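Local coordinates for ribosome maturation protein SDO1 homolog (Methanothermobacter thermautotrophicus, PDB 2WBM), which probably acts in ribosome maturation as the archaeal counterpart of the Shwachman-Bodian-Diamond syndrome protein, binding the ribosome and RNA, at residues Ser198-Gly201 against Val202-Phe206; Pro142-Arg145 against Ile146-Met150; Ile117-Lys120 against Arg121-Ile125; Leu42-Pro45 against Asp46-Ala49. One frame throughout, in Å; residues are numbered along the deposited sequence.

Interaction 1: residues Ser198-Gly201 against Val202-Phe206; sequences SAYG and VISNF
Val202 meets Ser198 one turn back: its N makes a weak bond to Ser198 O, and its CG2 lies against the same oxygen at 3.8 Å. Ile203 follows with a stronger tie, its N bonding Ala199 O at 2.8 Å, nearly in line with the carbonyl. The ethyl arm of Ile203 swings back beside its own N (chi1 -74°), which brings CG1 within 3.2 Å of Ala199 O and leaves CD1 4.3 Å from Ala199 CB. These two side chains belong to the inner face of helix 196-206 in the C-terminal alpha/beta domain: Ile203 touches Trp220, Val224, Ile189 and Ile209 of the sheet, and Ala199 touches Ile191. With an alanine at Ile203, the sheet residues would probably lose part of their apolar cover and a gap would open beside Ala199. Ser204 N bonds Tyr200 O at 3.1 Å and, in the conformer modelled, OG adds a second bond at 2.9 Å from the opposite face of the carbonyl plane. In this conformer OG lies 4.0 Å above one face of the Tyr200 ring, toward its rim. Asn205 brings ND2 to 3.6 Å from Gly201 O, and Phe206 turns its ring edge to Val202 O while meeting Phe234.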
ATOM      1  N   SER A 198      25.382   7.175  12.347  1.00 18.61           N
ATOM      2  CA  SER A 198      24.709   5.879  12.202  1.00 18.72           C
ATOM      3  C   SER A 198      23.221   5.901  12.537  1.00 16.91           C
ATOM      4  O   SER A 198      22.428   5.240  11.865  1.00 15.94           O
ATOM      5  CB  SER A 198      25.396   4.819  13.069  1.00 18.12           C
ATOM      6  OG  SER A 198      26.689   4.537  12.585  1.00 22.21           O
ATOM      7  N   ALA A 199      22.847   6.650  13.578  1.00 16.28           N
ATOM      8  CA  ALA A 199      21.448   6.767  13.996  1.00 16.59           C
ATOM      9  C   ALA A 199      20.589   7.481  12.950  1.00 18.78           C
ATOM     10  O   ALA A 199      19.424   7.147  12.759  1.00 15.18           O
ATOM     11  CB  ALA A 199      21.342   7.479  15.338  1.00 17.99           C
ATOM     12  N   TYR A 200      21.181   8.449  12.261  1.00 19.91           N
ATOM     13  CA  TYR A 200      20.467   9.148  11.195  1.00 20.39           C
ATOM     14  C   TYR A 200      19.915   8.147  10.170  1.00 19.72           C
ATOM     15  O   TYR A 200      18.755   8.252   9.760  1.00 17.98           O
ATOM     16  CB  TYR A 200      21.378  10.191  10.545  1.00 21.88           C
ATOM     17  CG  TYR A 200      20.752  10.884   9.370  1.00 23.83           C
ATOM     18  CD1 TYR A 200      19.976  12.032   9.546  1.00 26.80           C
ATOM     19  CD2 TYR A 200      20.938  10.395   8.073  1.00 24.82           C
ATOM     20  CE1 TYR A 200      19.390  12.671   8.461  1.00 25.88           C
ATOM     21  CE2 TYR A 200      20.360  11.028   6.976  1.00 26.36           C
ATOM     22  CZ  TYR A 200      19.585  12.163   7.180  1.00 28.83           C
ATOM     23  OH  TYR A 200      19.017  12.793   6.103  1.00 31.61           O
ATOM     24  N   GLY A 201      20.733   7.162   9.789  1.00 16.71           N
ATOM     25  CA  GLY A 201      20.319   6.127   8.848  1.00 18.00           C
ATOM     26  C   GLY A 201      19.189   5.258   9.380  1.00 17.94           C
ATOM     27  O   GLY A 201      18.248   4.947   8.652  1.00 17.99           O
ATOM     28  N   VAL A 202      19.280   4.867  10.651  1.00 16.40           N
ATOM     29  CA  VAL A 202      18.229   4.067  11.297  1.00 17.23           C
ATOM     30  C   VAL A 202      16.923   4.853  11.360  1.00 17.69           C
ATOM     31  O   VAL A 202      15.861   4.351  10.976  1.00 16.73           O
ATOM     32  CB  VAL A 202      18.655   3.604  12.718  1.00 19.21           C
ATOM     33  CG1 VAL A 202      17.462   3.002  13.475  1.00 19.60           C
ATOM     34  CG2 VAL A 202      19.784   2.592  12.610  1.00 16.86           C
ATOM     35  N   ILE A 203      17.031   6.100  11.802  1.00 17.77           N
ATOM     36  CA  ILE A 203      15.886   6.985  11.973  1.00 20.78           C
ATOM     37  C   ILE A 203      15.112   7.136  10.658  1.00 22.26           C
ATOM     38  O   ILE A 203      13.882   7.135  10.640  1.00 22.21           O
ATOM     39  CB  ILE A 203      16.336   8.352  12.507  1.00 22.91           C
ATOM     40  CG1 ILE A 203      16.709   8.263  13.991  1.00 23.15           C
ATOM     41  CG2 ILE A 203      15.241   9.412  12.300  1.00 22.10           C
ATOM     42  CD1 ILE A 203      17.621   9.409  14.451  1.00 23.61           C
ATOM     43  N   SER A 204      15.850   7.200   9.554  1.00 21.39           N
ATOM     44  CA  SER A 204      15.216   7.461   8.279  0.50 22.11           C
ATOM     45  C   SER A 204      14.300   6.328   7.806  1.00 21.10           C
ATOM     46  O   SER A 204      13.402   6.554   7.004  1.00 22.57           O
ATOM     47  CB  SER A 204      16.267   7.876   7.267  0.50 22.43           C
ATOM     48  OG  SER A 204      16.883   9.067   7.747  0.50 20.50           O
ATOM     49  N   ASN A 205      14.490   5.134   8.350  1.00 21.90           N
ATOM     50  CA  ASN A 205      13.557   4.051   8.130  1.00 22.09           C
ATOM     51  C   ASN A 205      12.258   4.241   8.920  1.00 21.51           C
ATOM     52  O   ASN A 205      11.216   3.705   8.534  1.00 20.93           O
ATOM     53  CB  ASN A 205      14.205   2.717   8.491  1.00 23.75           C
ATOM     54  CG  ASN A 205      15.318   2.337   7.532  1.00 29.53           C
ATOM     55  OD1 ASN A 205      15.155   2.420   6.315  1.00 33.16           O
ATOM     56  ND2 ASN A 205      16.455   1.924   8.077  1.00 30.99           N
ATOM     57  N   PHE A 206      12.316   5.012  10.009  1.00 16.47           N
ATOM     58  CA  PHE A 206      11.172   5.144  10.914  1.00 15.91           C
ATOM     59  C   PHE A 206      10.387   6.439  10.813  1.00 16.14           C
ATOM     60  O   PHE A 206       9.163   6.439  10.926  1.00 15.14           O
ATOM     61  CB  PHE A 206      11.612   4.966  12.357  1.00 14.17           C
ATOM     62  CG  PHE A 206      11.914   3.554  12.706  1.00 15.95           C
ATOM     63  CD1 PHE A 206      10.923   2.732  13.247  1.00 12.95           C
ATOM     64  CD2 PHE A 206      13.181   3.036  12.489  1.00 12.95           C
ATOM     65  CE1 PHE A 206      11.196   1.410  13.559  1.00 15.14           C
ATOM     66  CE2 PHE A 206      13.470   1.718  12.817  1.00 14.11           C
ATOM     67  CZ  PHE A 206      12.479   0.903  13.348  1.00 18.59           C
TER

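Interaction 2: residues Pro142-Arg145 against Ile146-Met150; sequences PPKR and IEKAM
The first turns of helix 143-152 make up this contact, with Pro142 at the N-cap and Pro143 opening the helix. Pro142 O accepts a weak bond from Ile146 N, while Pro143 O takes Glu147 N at 2.9 Å. Having no N-H to offer, the two prolines contribute carbonyls alone to this backbone ladder, which runs on from Lys144 O to Lys148 N and from Arg145 O to Ala149 N. Lys148 is the side chain that doubles back. Its CG lies beside its own N (chi1 -84°), and bends at chi2 to chi4 curl the chain over Lys144 O: CD and CE both pass 3.2 Å from that oxygen, and NZ adds a weak bond at 3.1 Å. NZ also forms a salt bridge with Glu147 OE1, modelled at a very short 2.5 Å, so its exact place is doubtful; Glu147 OE2 faces Arg121 of helix 110-131. The Lys144 side chain runs alongside that of Lys148, its CB 3.8 Å from NZ. On another flank Arg145 folds at chi2 (69°), and its NH1 comes obliquely to 3.5 Å from Lys148 CB, with Ala149 N near the guanidinium plane. NH1 is buried here and has no polar partner in the model. Ile146 and Pro143 lean on helix 110-131 at Ile128, Ile125 and Ala129, Met150 reaches Ile125 and also Val170 and Ile174 of helix 163-174, and Arg145 and Ala149 rest on Ile178 in a loop.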
ATOM      1  N   PRO A 142      -0.071  -4.429  18.479  1.00 15.58           N
ATOM      2  CA  PRO A 142       0.674  -5.419  17.703  1.00 15.28           C
ATOM      3  C   PRO A 142      -0.143  -5.882  16.482  1.00 16.16           C
ATOM      4  O   PRO A 142      -1.385  -5.850  16.529  1.00 15.23           O
ATOM      5  CB  PRO A 142       0.851  -6.578  18.692  1.00 14.84           C
ATOM      6  CG  PRO A 142       0.661  -5.974  20.034  1.00 17.70           C
ATOM      7  CD  PRO A 142      -0.357  -4.900  19.840  1.00 14.21           C
ATOM      8  N   PRO A 143       0.542  -6.287  15.389  1.00 16.16           N
ATOM      9  CA  PRO A 143      -0.141  -6.866  14.219  1.00 16.83           C
ATOM     10  C   PRO A 143      -1.189  -7.932  14.573  1.00 16.41           C
ATOM     11  O   PRO A 143      -2.292  -7.904  14.026  1.00 16.76           O
ATOM     12  CB  PRO A 143       1.012  -7.475  13.418  1.00 16.88           C
ATOM     13  CG  PRO A 143       2.154  -6.547  13.698  1.00 16.36           C
ATOM     14  CD  PRO A 143       1.991  -6.130  15.148  1.00 16.31           C
ATOM     15  N   LYS A 144      -0.858  -8.842  15.489  1.00 16.96           N
ATOM     16  CA  LYS A 144      -1.793  -9.895  15.915  1.00 17.94           C
ATOM     17  C   LYS A 144      -3.123  -9.343  16.447  1.00 17.27           C
ATOM     18  O   LYS A 144      -4.168  -9.960  16.258  1.00 15.21           O
ATOM     19  CB  LYS A 144      -1.154 -10.801  16.972  1.00 19.77           C
ATOM     20  CG  LYS A 144      -0.078 -11.726  16.431  1.00 26.05           C
ATOM     21  CD  LYS A 144       0.677 -12.409  17.570  1.00 35.24           C
ATOM     22  CE  LYS A 144       1.963 -13.064  17.081  1.00 39.89           C
ATOM     23  NZ  LYS A 144       1.714 -14.145  16.082  1.00 43.56           N
ATOM     24  N   ARG A 145      -3.079  -8.187  17.109  1.00 16.77           N
ATOM     25  CA  ARG A 145      -4.283  -7.581  17.681  1.00 17.89           C
ATOM     26  C   ARG A 145      -5.180  -7.003  16.592  1.00 17.07           C
ATOM     27  O   ARG A 145      -6.417  -7.134  16.658  1.00 15.10           O
ATOM     28  CB  ARG A 145      -3.928  -6.493  18.701  1.00 18.79           C
ATOM     29  CG  ARG A 145      -5.107  -6.011  19.540  1.00 23.68           C
ATOM     30  CD  ARG A 145      -5.561  -7.115  20.481  1.00 32.74           C
ATOM     31  NE  ARG A 145      -6.917  -6.939  21.000  1.00 37.69           N
ATOM     32  CZ  ARG A 145      -8.034  -7.219  20.328  1.00 40.55           C
ATOM     33  NH1 ARG A 145      -7.983  -7.652  19.072  1.00 32.99           N
ATOM     34  NH2 ARG A 145      -9.215  -7.041  20.911  1.00 37.77           N
ATOM     35  N   ILE A 146      -4.550  -6.373  15.600  1.00 15.62           N
ATOM     36  CA  ILE A 146      -5.247  -5.837  14.438  1.00 14.86           C
ATOM     37  C   ILE A 146      -5.918  -6.983  13.682  1.00 15.70           C
ATOM     38  O   ILE A 146      -7.077  -6.881  13.288  1.00 14.74           O
ATOM     39  CB  ILE A 146      -4.279  -5.077  13.486  1.00 14.56           C
ATOM     40  CG1 ILE A 146      -3.610  -3.877  14.187  1.00 15.20           C
ATOM     41  CG2 ILE A 146      -4.994  -4.640  12.206  1.00 13.14           C
ATOM     42  CD1 ILE A 146      -4.555  -2.955  14.921  1.00 18.68           C
ATOM     43  N   GLU A 147      -5.176  -8.066  13.479  1.00 15.09           N
ATOM     44  CA  GLU A 147      -5.699  -9.242  12.792  1.00 16.81           C
ATOM     45  C   GLU A 147      -6.939  -9.794  13.510  1.00 16.01           C
ATOM     46  O   GLU A 147      -7.940 -10.126  12.867  1.00 14.92           O
ATOM     47  CB  GLU A 147      -4.620 -10.323  12.694  1.00 16.82           C
ATOM     48  CG  GLU A 147      -5.046 -11.563  11.928  1.00 21.77           C
ATOM     49  CD  GLU A 147      -3.937 -12.591  11.832  1.00 25.35           C
ATOM     50  OE1 GLU A 147      -3.225 -12.805  12.834  1.00 30.13           O
ATOM     51  OE2 GLU A 147      -3.775 -13.189  10.752  1.00 29.35           O
ATOM     52  N   LYS A 148      -6.864  -9.886  14.837  1.00 14.88           N
ATOM     53  CA  LYS A 148      -7.976 -10.390  15.635  1.00 16.41           C
ATOM     54  C   LYS A 148      -9.210  -9.502  15.505  1.00 15.62           C
ATOM     55  O   LYS A 148     -10.328 -10.008  15.410  1.00 14.46           O
ATOM     56  CB  LYS A 148      -7.561 -10.561  17.103  1.00 17.99           C
ATOM     57  CG  LYS A 148      -6.850 -11.888  17.410  1.00 26.13           C
ATOM     58  CD  LYS A 148      -6.153 -12.456  16.167  1.00 35.97           C
ATOM     59  CE  LYS A 148      -4.792 -13.056  16.477  1.00 41.61           C
ATOM     60  NZ  LYS A 148      -3.895 -12.898  15.288  1.00 32.20           N
ATOM     61  N   ALA A 149      -8.991  -8.186  15.488  1.00 13.88           N
ATOM     62  CA  ALA A 149     -10.065  -7.204  15.307  1.00 14.60           C
ATOM     63  C   ALA A 149     -10.747  -7.350  13.940  1.00 13.82           C
ATOM     64  O   ALA A 149     -11.969  -7.280  13.844  1.00 13.69           O
ATOM     65  CB  ALA A 149      -9.524  -5.783  15.476  1.00 15.83           C
ATOM     66  N   MET A 150      -9.950  -7.553  12.898  1.00 13.30           N
ATOM     67  CA  MET A 150     -10.485  -7.757  11.550  1.00 15.15           C
ATOM     68  C   MET A 150     -11.383  -8.993  11.496  1.00 17.12           C
ATOM     69  O   MET A 150     -12.452  -8.974  10.864  1.00 17.19           O
ATOM     70  CB  MET A 150      -9.348  -7.861  10.543  1.00 14.91           C
ATOM     71  CG  MET A 150      -8.622  -6.545  10.333  1.00 15.30           C
ATOM     72  SD  MET A 150      -7.098  -6.728   9.392  1.00 18.57           S
ATOM     73  CE  MET A 150      -7.750  -7.133   7.763  1.00 19.02           C
TER

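Interaction 3: residues Ile117-Lys120 against Arg121-Ile125; sequences IEDK and RLKII
Arg121 and Glu118 run side by side, pointing the same way. Arg121 CB packs 3.2 Å from Ile117 O, the oxygen that also accepts Arg121 N. CG is anti to the backbone N (chi1 -175°), and CD comes to 4.0 Å from Glu118 OE1. In the conformer modelled, the bend at chi3 then turns the guanidinium onto the carboxylate side-on: NE gives a 3.0 Å bond to OE1 of Glu118, and NH2 reaches OE2 of Glu118 at 3.1 Å, both on the syn side. The two planes stand 58° apart, so the fork is twisted. NH1, the other end nitrogen, forms a salt bridge with Glu147 OE2 of helix 143-152. The Glu118-Arg121 pair is an i to i+3 salt bridge on the long helix 110-131, and Asp119 with Lys123 makes an i to i+4 one on a different side. With a leucine at Glu118, both bonds from NE and NH2 would go, and the guanidinium, keeping its bridge to Glu147, would probably be freer to turn. Lys123 extends beyond CG to place NZ 2.7 Å from Asp119 OD2, on its syn lone pair, with a weaker bond to OD1. Lys120 and Ile124 line another face, where Ile124 CG1 lies 3.2 Å from Lys120 O, while Lys120 NZ bonds Pro159 O, and both side chains touch Gln166 of helix 163-174.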
ATOM      1  N   ILE A 117      -5.682 -11.571  -2.277  1.00 14.59           N
ATOM      2  CA  ILE A 117      -6.312 -11.324  -0.976  1.00 15.49           C
ATOM      3  C   ILE A 117      -5.299 -11.533   0.149  1.00 16.52           C
ATOM      4  O   ILE A 117      -5.183 -10.683   1.033  1.00 16.61           O
ATOM      5  CB  ILE A 117      -7.565 -12.195  -0.739  1.00 12.70           C
ATOM      6  CG1 ILE A 117      -8.697 -11.715  -1.661  1.00 14.00           C
ATOM      7  CG2 ILE A 117      -8.014 -12.105   0.748  1.00 14.55           C
ATOM      8  CD1 ILE A 117      -9.922 -12.656  -1.659  1.00 11.89           C
ATOM      9  N   GLU A 118      -4.565 -12.643   0.106  1.00 13.91           N
ATOM     10  CA  GLU A 118      -3.618 -12.960   1.168  1.00 15.75           C
ATOM     11  C   GLU A 118      -2.533 -11.882   1.262  1.00 16.62           C
ATOM     12  O   GLU A 118      -2.214 -11.416   2.361  1.00 14.99           O
ATOM     13  CB  GLU A 118      -3.002 -14.347   0.961  1.00 15.77           C
ATOM     14  CG  GLU A 118      -2.111 -14.846   2.139  1.00 23.10           C
ATOM     15  CD  GLU A 118      -2.676 -14.513   3.540  1.00 34.34           C
ATOM     16  OE1 GLU A 118      -3.842 -14.870   3.855  1.00 30.13           O
ATOM     17  OE2 GLU A 118      -1.938 -13.888   4.335  1.00 38.73           O
ATOM     18  N   ASP A 119      -2.004 -11.482   0.103  1.00 14.16           N
ATOM     19  CA  ASP A 119      -0.974 -10.454   0.023  1.00 15.26           C
ATOM     20  C   ASP A 119      -1.480  -9.130   0.604  1.00 15.78           C
ATOM     21  O   ASP A 119      -0.791  -8.508   1.434  1.00 17.09           O
ATOM     22  CB  ASP A 119      -0.513 -10.260  -1.423  1.00 15.20           C
ATOM     23  CG  ASP A 119       0.555  -9.168  -1.562  1.00 22.54           C
ATOM     24  OD1 ASP A 119       1.709  -9.383  -1.115  1.00 23.52           O
ATOM     25  OD2 ASP A 119       0.231  -8.090  -2.112  1.00 24.91           O
ATOM     26  N   LYS A 120      -2.669  -8.704   0.174  1.00 14.70           N
ATOM     27  CA  LYS A 120      -3.227  -7.445   0.645  1.00 15.57           C
ATOM     28  C   LYS A 120      -3.632  -7.501   2.110  1.00 16.54           C
ATOM     29  O   LYS A 120      -3.429  -6.529   2.832  1.00 16.10           O
ATOM     30  CB  LYS A 120      -4.367  -6.961  -0.253  1.00 16.49           C
ATOM     31  CG  LYS A 120      -3.826  -6.541  -1.624  1.00 18.66           C
ATOM     32  CD  LYS A 120      -4.808  -5.773  -2.435  1.00 19.44           C
ATOM     33  CE  LYS A 120      -4.153  -5.228  -3.712  1.00 19.10           C
ATOM     34  NZ  LYS A 120      -3.890  -6.316  -4.712  1.00 22.89           N
ATOM     35  N   ARG A 121      -4.166  -8.642   2.552  1.00 14.66           N
ATOM     36  CA  ARG A 121      -4.539  -8.834   3.960  0.50 14.41           C
ATOM     37  C   ARG A 121      -3.340  -8.544   4.866  1.00 14.76           C
ATOM     38  O   ARG A 121      -3.435  -7.775   5.828  1.00 14.27           O
ATOM     39  CB  ARG A 121      -5.048 -10.265   4.186  0.50 12.98           C
ATOM     40  CG  ARG A 121      -5.580 -10.550   5.586  0.50 13.74           C
ATOM     41  CD  ARG A 121      -5.960 -12.025   5.759  0.50  7.76           C
ATOM     42  NE  ARG A 121      -4.782 -12.867   5.947  0.50 14.69           N
ATOM     43  CZ  ARG A 121      -4.187 -13.079   7.117  0.50 14.32           C
ATOM     44  NH1 ARG A 121      -4.669 -12.533   8.226  0.50  6.72           N
ATOM     45  NH2 ARG A 121      -3.114 -13.853   7.179  0.50 15.97           N
ATOM     46  N   LEU A 122      -2.201  -9.158   4.550  1.00 14.02           N
ATOM     47  CA  LEU A 122      -1.006  -8.959   5.371  1.00 14.37           C
ATOM     48  C   LEU A 122      -0.529  -7.508   5.328  1.00 15.28           C
ATOM     49  O   LEU A 122      -0.166  -6.945   6.360  1.00 12.57           O
ATOM     50  CB  LEU A 122       0.123  -9.929   4.980  1.00 15.83           C
ATOM     51  CG  LEU A 122       1.428  -9.782   5.795  1.00 25.43           C
ATOM     52  CD1 LEU A 122       1.239 -10.078   7.298  1.00 27.43           C
ATOM     53  CD2 LEU A 122       2.571 -10.624   5.216  1.00 30.10           C
ATOM     54  N   LYS A 123      -0.546  -6.900   4.140  1.00 13.13           N
ATOM     55  CA  LYS A 123      -0.086  -5.512   3.995  1.00 15.12           C
ATOM     56  C   LYS A 123      -0.997  -4.543   4.760  1.00 15.67           C
ATOM     57  O   LYS A 123      -0.513  -3.588   5.383  1.00 14.47           O
ATOM     58  CB  LYS A 123       0.016  -5.129   2.515  1.00 14.59           C
ATOM     59  CG  LYS A 123       1.165  -5.819   1.822  1.00 16.98           C
ATOM     60  CD  LYS A 123       1.168  -5.563   0.333  1.00 21.21           C
ATOM     61  CE  LYS A 123       2.438  -6.134  -0.287  1.00 25.45           C
ATOM     62  NZ  LYS A 123       2.279  -6.326  -1.760  1.00 29.91           N
ATOM     63  N   ILE A 124      -2.299  -4.815   4.738  1.00 13.72           N
ATOM     64  CA  ILE A 124      -3.274  -3.999   5.476  1.00 15.36           C
ATOM     65  C   ILE A 124      -3.032  -4.117   6.985  1.00 15.04           C
ATOM     66  O   ILE A 124      -3.007  -3.103   7.696  1.00 15.40           O
ATOM     67  CB  ILE A 124      -4.742  -4.383   5.137  1.00 17.21           C
ATOM     68  CG1 ILE A 124      -5.120  -3.932   3.718  1.00 15.84           C
ATOM     69  CG2 ILE A 124      -5.729  -3.766   6.145  1.00 18.95           C
ATOM     70  CD1 ILE A 124      -6.326  -4.736   3.123  1.00 15.07           C
ATOM     71  N   ILE A 125      -2.858  -5.347   7.475  1.00 12.86           N
ATOM     72  CA  ILE A 125      -2.589  -5.552   8.896  1.00 11.60           C
ATOM     73  C   ILE A 125      -1.339  -4.748   9.291  1.00 12.37           C
ATOM     74  O   ILE A 125      -1.332  -4.043  10.308  1.00 10.98           O
ATOM     75  CB  ILE A 125      -2.388  -7.051   9.234  1.00 12.67           C
ATOM     76  CG1 ILE A 125      -3.728  -7.807   9.114  1.00 12.17           C
ATOM     77  CG2 ILE A 125      -1.740  -7.237  10.631  1.00 12.96           C
ATOM     78  CD1 ILE A 125      -3.609  -9.335   9.101  1.00 13.91           C
TER

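Interaction 4: residues Leu42-Pro45 against Asp46-Ala49; sequences LVDP and DLAA
Asp44 OD1 accepts the N-H of Leu47 at 2.9 Å, nearly straight (169°), which makes Asp44 the N-cap of helix 45-52. The donor comes from above the carboxylate, 43° out of its plane. The backbone follows suit, with Asp44 O taking Ala48 N at 2.8 Å and Pro45 O taking Ala49 N. The cap depends on CG of Asp44 being anti to its own N (chi1 -177°), which carries the carboxylate over the first turn, where Leu47 CG lies 3.8 Å from OD1. A water donates to OD1 of Asp44 and to OD2 of Asp46, linking two carboxylates whose oxygens OD1 and OD2 are 4.3 Å apart; its hydrogens, with the N-H groups at the helix start, would probably ease the repulsion of these like charges. OD2 of Asp44 is held in turn by His20 NE2, a residue ahead of the starting methionine and probably from the tag. On the apolar side, Val43 CG2 rests 3.7 Å from Ala48 CB, and Ala48 CB also lies 3.1 Å from Asp44 O. Further out, the contact is the corner where strand 37-43, which pairs with strand 28-34, hands over to helix 45-52: Val43 and Pro45 lean on Val28 of that partner strand, Val43, Leu47 and Ala48 gather round Val63 of helix 60-63, and Ala49 touches Phe160 and Thr162.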
ATOM      1  N   LEU A  42      -4.839  -7.208 -21.158  1.00 11.76           N
ATOM      2  CA  LEU A  42      -4.025  -7.868 -20.145  1.00 10.97           C
ATOM      3  C   LEU A  42      -3.210  -6.790 -19.463  1.00 13.52           C
ATOM      4  O   LEU A  42      -2.485  -6.043 -20.137  1.00 11.77           O
ATOM      5  CB  LEU A  42      -3.092  -8.894 -20.790  1.00 13.28           C
ATOM      6  CG  LEU A  42      -3.828 -10.149 -21.273  1.00 15.76           C
ATOM      7  CD1 LEU A  42      -2.929 -10.997 -22.190  1.00 18.67           C
ATOM      8  CD2 LEU A  42      -4.256 -10.948 -20.044  1.00 14.74           C
ATOM      9  N   VAL A  43      -3.351  -6.696 -18.145  1.00 11.27           N
ATOM     10  CA  VAL A  43      -2.795  -5.568 -17.394  1.00 11.85           C
ATOM     11  C   VAL A  43      -2.101  -5.961 -16.088  1.00  9.18           C
ATOM     12  O   VAL A  43      -2.415  -6.978 -15.463  1.00  9.68           O
ATOM     13  CB  VAL A  43      -3.887  -4.468 -17.075  1.00 10.98           C
ATOM     14  CG1 VAL A  43      -4.460  -3.850 -18.357  1.00 13.81           C
ATOM     15  CG2 VAL A  43      -5.011  -5.028 -16.182  1.00 14.16           C
ATOM     16  N   ASP A  44      -1.139  -5.136 -15.685  1.00  9.40           N
ATOM     17  CA  ASP A  44      -0.517  -5.229 -14.379  1.00  9.41           C
ATOM     18  C   ASP A  44      -1.592  -4.862 -13.344  1.00 10.73           C
ATOM     19  O   ASP A  44      -2.167  -3.779 -13.431  1.00 10.59           O
ATOM     20  CB  ASP A  44       0.644  -4.228 -14.305  1.00  8.71           C
ATOM     21  CG  ASP A  44       1.404  -4.295 -13.003  1.00 15.76           C
ATOM     22  OD1 ASP A  44       0.796  -4.077 -11.933  1.00 14.15           O
ATOM     23  OD2 ASP A  44       2.638  -4.517 -13.045  1.00 19.93           O
ATOM     24  N   PRO A  45      -1.870  -5.758 -12.376  1.00  9.53           N
ATOM     25  CA  PRO A  45      -3.011  -5.495 -11.490  1.00 10.16           C
ATOM     26  C   PRO A  45      -2.759  -4.310 -10.549  1.00 11.08           C
ATOM     27  O   PRO A  45      -3.694  -3.546 -10.255  1.00 12.08           O
ATOM     28  CB  PRO A  45      -3.150  -6.802 -10.696  1.00  9.07           C
ATOM     29  CG  PRO A  45      -1.781  -7.411 -10.715  1.00 11.14           C
ATOM     30  CD  PRO A  45      -1.254  -7.071 -12.100  1.00  8.92           C
ATOM     31  N   ASP A  46      -1.515  -4.151 -10.104  1.00  8.38           N
ATOM     32  CA  ASP A  46      -1.168  -3.056  -9.190  1.00 10.45           C
ATOM     33  C   ASP A  46      -1.282  -1.726  -9.936  1.00 10.66           C
ATOM     34  O   ASP A  46      -1.896  -0.778  -9.452  1.00 10.76           O
ATOM     35  CB  ASP A  46       0.247  -3.227  -8.650  1.00 11.59           C
ATOM     36  CG  ASP A  46       0.375  -4.406  -7.706  1.00 19.58           C
ATOM     37  OD1 ASP A  46      -0.556  -4.655  -6.907  1.00 24.53           O
ATOM     38  OD2 ASP A  46       1.423  -5.079  -7.755  1.00 24.76           O
ATOM     39  N   LEU A  47      -0.717  -1.675 -11.136  1.00  8.90           N
ATOM     40  CA  LEU A  47      -0.740  -0.441 -11.912  1.00 10.20           C
ATOM     41  C   LEU A  47      -2.141  -0.127 -12.432  1.00 10.15           C
ATOM     42  O   LEU A  47      -2.523   1.048 -12.473  1.00 12.08           O
ATOM     43  CB  LEU A  47       0.293  -0.472 -13.036  1.00  8.88           C
ATOM     44  CG  LEU A  47       1.756  -0.478 -12.569  1.00 10.00           C
ATOM     45  CD1 LEU A  47       2.680  -0.582 -13.787  1.00 16.25           C
ATOM     46  CD2 LEU A  47       2.112   0.743 -11.705  1.00 10.90           C
ATOM     47  N   ALA A  48      -2.905  -1.166 -12.784  1.00  8.04           N
ATOM     48  CA  ALA A  48      -4.306  -1.000 -13.186  1.00  8.21           C
ATOM     49  C   ALA A  48      -5.117  -0.391 -12.035  1.00  9.87           C
ATOM     50  O   ALA A  48      -5.926   0.518 -12.254  1.00 11.05           O
ATOM     51  CB  ALA A  48      -4.924  -2.342 -13.650  1.00 10.13           C
ATOM     52  N   ALA A  49      -4.892  -0.872 -10.811  1.00  7.74           N
ATOM     53  CA  ALA A  49      -5.596  -0.323  -9.652  1.00  7.20           C
ATOM     54  C   ALA A  49      -5.249   1.151  -9.439  1.00  8.94           C
ATOM     55  O   ALA A  49      -6.126   1.966  -9.127  1.00  8.57           O
ATOM     56  CB  ALA A  49      -5.303  -1.143  -8.390  1.00  9.04           C
TER
HETATM   57  O   HOH W   1       1.540  -6.008 -10.269  1.00 33.89           O

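Interactions 2 and 3 form one unit, their centres 12 Å apart: Arg121 NH1 meets Glu147 OE2 at 2.8 Å, joining the salt bridges on the two helices into a network, and Met150 SD packs 3.5 Å from Ile125 CG1. Interaction 4 lies about 17 Å from interaction 3, centre to centre; their nearest atoms are about 4 Å apart without touching. Interaction 1 stands farther off, its centre about 26 Å from that of interaction 3 and 33 Å from that of interaction 4, which lies on the opposite side of the chain's centre from it. A glycerol about 4 Å from the side chain of Tyr200 probably came from the crystallisation liquor.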